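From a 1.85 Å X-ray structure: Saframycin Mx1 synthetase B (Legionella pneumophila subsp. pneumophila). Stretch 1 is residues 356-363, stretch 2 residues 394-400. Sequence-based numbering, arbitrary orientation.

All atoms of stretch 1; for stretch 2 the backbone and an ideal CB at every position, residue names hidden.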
# COMPACT_ATOMS: atom_id res chain seq x y z
N GLN A 356 16.29 -7.49 28.36
CA GLN A 356 15.05 -6.82 28.80
C GLN A 356 15.18 -5.30 28.98
O GLN A 356 14.24 -4.63 29.40
CB GLN A 356 14.57 -7.44 30.12
CG GLN A 356 13.93 -8.81 29.95
CD GLN A 356 12.52 -8.70 29.43
OE1 GLN A 356 11.73 -7.88 29.91
NE2 GLN A 356 12.18 -9.52 28.43
N ASP A 357 16.35 -4.76 28.66
CA ASP A 357 16.62 -3.35 28.91
C ASP A 357 16.04 -2.42 27.83
O ASP A 357 16.16 -1.21 27.94
CB ASP A 357 18.12 -3.12 29.04
CG ASP A 357 18.94 -3.97 28.06
OD1 ASP A 357 18.36 -4.49 27.08
OD2 ASP A 357 20.17 -4.10 28.28
N HIS A 358 15.41 -3.00 26.81
CA HIS A 358 14.94 -2.24 25.66
C HIS A 358 16.07 -1.69 24.81
O HIS A 358 15.82 -1.00 23.83
CB HIS A 358 14.01 -1.08 26.08
CG HIS A 358 12.61 -1.51 26.39
ND1 HIS A 358 11.81 -0.84 27.29
CD2 HIS A 358 11.89 -2.56 25.95
CE1 HIS A 358 10.64 -1.45 27.38
NE2 HIS A 358 10.66 -2.50 26.57
N ARG A 359 17.31 -2.00 25.17
CA ARG A 359 18.46 -1.56 24.38
C ARG A 359 18.78 -2.59 23.30
O ARG A 359 18.45 -3.77 23.44
CB ARG A 359 19.67 -1.32 25.28
CG ARG A 359 19.38 -0.28 26.37
CD ARG A 359 20.63 0.28 26.97
NE ARG A 359 20.32 1.28 27.98
CZ ARG A 359 20.35 2.60 27.78
NH1 ARG A 359 20.67 3.09 26.60
NH2 ARG A 359 20.06 3.42 28.78
N VAL A 360 19.40 -2.14 22.22
CA VAL A 360 19.77 -3.02 21.13
C VAL A 360 21.10 -3.70 21.45
O VAL A 360 22.07 -3.05 21.84
CB VAL A 360 19.86 -2.27 19.78
CG1 VAL A 360 20.23 -3.24 18.64
CG2 VAL A 360 18.55 -1.52 19.47
N HIS A 361 21.13 -5.01 21.27
CA HIS A 361 22.31 -5.82 21.52
C HIS A 361 22.80 -6.38 20.20
O HIS A 361 22.08 -7.10 19.51
CB HIS A 361 21.98 -6.89 22.55
CG HIS A 361 21.42 -6.30 23.81
ND1 HIS A 361 22.22 -5.77 24.80
CD2 HIS A 361 20.14 -6.07 24.19
CE1 HIS A 361 21.46 -5.27 25.76
NE2 HIS A 361 20.19 -5.43 25.41
N PHE A 362 24.03 -6.02 19.84
CA PHE A 362 24.56 -6.29 18.52
C PHE A 362 25.43 -7.54 18.54
O PHE A 362 25.86 -7.99 19.59
CB PHE A 362 25.40 -5.09 18.06
CG PHE A 362 24.61 -3.83 17.89
CD1 PHE A 362 23.87 -3.61 16.74
CD2 PHE A 362 24.64 -2.84 18.87
CE1 PHE A 362 23.16 -2.43 16.58
CE2 PHE A 362 23.94 -1.66 18.70
CZ PHE A 362 23.20 -1.45 17.55
N ALA A 363 25.68 -8.11 17.36
CA ALA A 363 26.48 -9.33 17.27
C ALA A 363 27.34 -9.35 16.01
O ALA A 363 27.07 -8.61 15.06
CB ALA A 363 25.58 -10.57 17.33
N UNK A 394 14.13 8.05 24.11
CA UNK A 394 15.07 6.94 24.18
C UNK A 394 16.44 7.40 23.71
O UNK A 394 16.53 8.29 22.90
CB UNK A 394 14.58 5.76 23.34
N UNK A 395 17.49 6.78 24.24
CA UNK A 395 18.83 6.95 23.70
C UNK A 395 18.93 6.35 22.28
O UNK A 395 18.08 5.54 21.88
CB UNK A 395 19.86 6.30 24.63
N UNK A 396 19.95 6.73 21.53
CA UNK A 396 20.27 6.01 20.30
C UNK A 396 20.55 4.54 20.66
O UNK A 396 21.01 4.24 21.76
CB UNK A 396 21.47 6.64 19.59
N UNK A 397 20.25 3.63 19.74
CA UNK A 397 20.36 2.20 19.99
C UNK A 397 19.46 1.76 21.13
O UNK A 397 19.72 0.75 21.79
CB UNK A 397 21.81 1.83 20.30
N UNK A 398 18.40 2.52 21.37
CA UNK A 398 17.39 2.11 22.34
C UNK A 398 16.01 2.12 21.69
O UNK A 398 15.62 3.09 21.05
CB UNK A 398 17.41 3.03 23.57
N UNK A 399 15.29 1.02 21.86
CA UNK A 399 14.03 0.81 21.17
C UNK A 399 12.87 1.51 21.87
O UNK A 399 12.64 1.31 23.06
CB UNK A 399 13.74 -0.69 21.05
N UNK A 400 12.13 2.31 21.11
CA UNK A 400 10.95 2.97 21.63
C UNK A 400 9.96 3.17 20.50
O UNK A 400 10.16 2.64 19.40
CB UNK A 400 11.31 4.30 22.29

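The frame for every inference is a single backbone bridge. Position 398 lies opposite Arg359, CA to CA 4.3 Å, and two strong hydrogen bonds flank the pair: the amide N of position 399 donates to His358 O (2.9 Å, N-H...O 166°), and Val360 N donates to the carbonyl O of position 397 (2.9 Å, 168°). These bonds involve main-chain atoms alone, so they fix the register without naming any side chain in stretch 2.

Position 394 has phi/psi of -89/151 and a CB pointing sideways, with no atom of stretch 1 within 5.5 Å. Stretch 1 therefore says little about what belongs here, and many residues would do. It is Cys394, chi1 m, which makes no contact with stretch 1.

Position 395 is far more telling. Its CB points toward stretch 1 and lies 3.9 Å from Arg359 NH1, at the end of an extended arginine side chain. An acid would answer the charge, while a neutral acceptor such as asparagine could also serve. The residue is Asp395. Its OD2 lies near the guanidinium plane and forms a salt bridge with Arg359 NH1 at 3.1 Å (162°), supplemented by a weak hydrogen bond from Arg359 NH2 to the same OD2 at 3.4 Å. A water closes the edge of this pair, accepting from Arg359 NH2 (3.1 Å) and donating to Asp395 OD2 (2.7 Å).

Position 396 follows in the type II turn that runs from 395 to 398. Its CB points away and finds no stretch 1 atom within 5.5 Å, so side-chain size is unconstrained from this side. Phe396 occupies it, chi1 m; its side chain makes no contact with stretch 1.

Position 397 has phi/psi of 60/25, a left-handed conformation favoured by glycine, asparagine and aspartate. The CB, pointing sideways, sits 4.4 Å from Phe362 CE2 and 4.6 Å from Val360 CB, leaving room for a small or medium side chain beside the ring. Asp397 is found, chi1 m; its OD1 approaches Phe362 CZ at 3.7 Å, at the ring edge, where the hydrogens carry slight positive charge. OD1 is also hydrogen-bonded elsewhere in the structure.

Position 398 has an extended backbone (-126/130) and a sideways CB, 4.3 Å from His358 O and 4.5 Å from Arg359 NH1. A long, flexible side chain could run past the guanidinium; glutamine, glutamate or methionine would be plausible. It is Gln398, with chi1 and chi2 both t. Its NE2 lies over one guanidinium face, 3.9 Å from Arg359 CZ, while OE1 accepts from Asp395 N at 2.9 Å, bracing the turn alongside the weak Gln398 N to Asp395 O bond (3.1 Å).

Position 399, at -83/127, has its CB sideways, 3.5 Å from His358 O and 5.1 Å from Val360 CG2. A compact apolar residue, valine, isoleucine or alanine, would suit. Val399 places CG2 3.8 Å from Val360 CG2, an apolar contact.

Position 400 (-150/-171) makes no contact with stretch 1, which leaves its identity open; it is Gly400.

Stretch 2 (394-400) CDFDQVG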
# COMPACT_ATOMS: atom_id res chain seq x y z
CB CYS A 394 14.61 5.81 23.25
SG CYS A 394 13.12 5.01 23.79
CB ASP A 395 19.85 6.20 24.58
CG ASP A 395 20.08 6.86 25.94
OD1 ASP A 395 19.73 8.04 26.14
OD2 ASP A 395 20.65 6.18 26.82
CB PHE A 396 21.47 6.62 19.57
CG PHE A 396 21.28 8.05 19.14
CD1 PHE A 396 20.04 8.52 18.73
CD2 PHE A 396 22.36 8.92 19.11
CE1 PHE A 396 19.87 9.83 18.32
CE2 PHE A 396 22.21 10.23 18.69
CZ PHE A 396 20.96 10.69 18.30
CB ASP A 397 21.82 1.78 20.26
CG ASP A 397 22.70 2.04 19.08
OD1 ASP A 397 22.18 2.12 17.95
OD2 ASP A 397 23.92 2.15 19.25
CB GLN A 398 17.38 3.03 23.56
CG GLN A 398 16.37 2.59 24.64
CD GLN A 398 16.56 3.35 25.93
OE1 GLN A 398 16.79 4.56 25.93
NE2 GLN A 398 16.49 2.64 27.05
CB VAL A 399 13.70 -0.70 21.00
CG1 VAL A 399 12.35 -0.87 20.34
CG2 VAL A 399 14.79 -1.40 20.20
O HOH W 1 20.27 6.47 29.50
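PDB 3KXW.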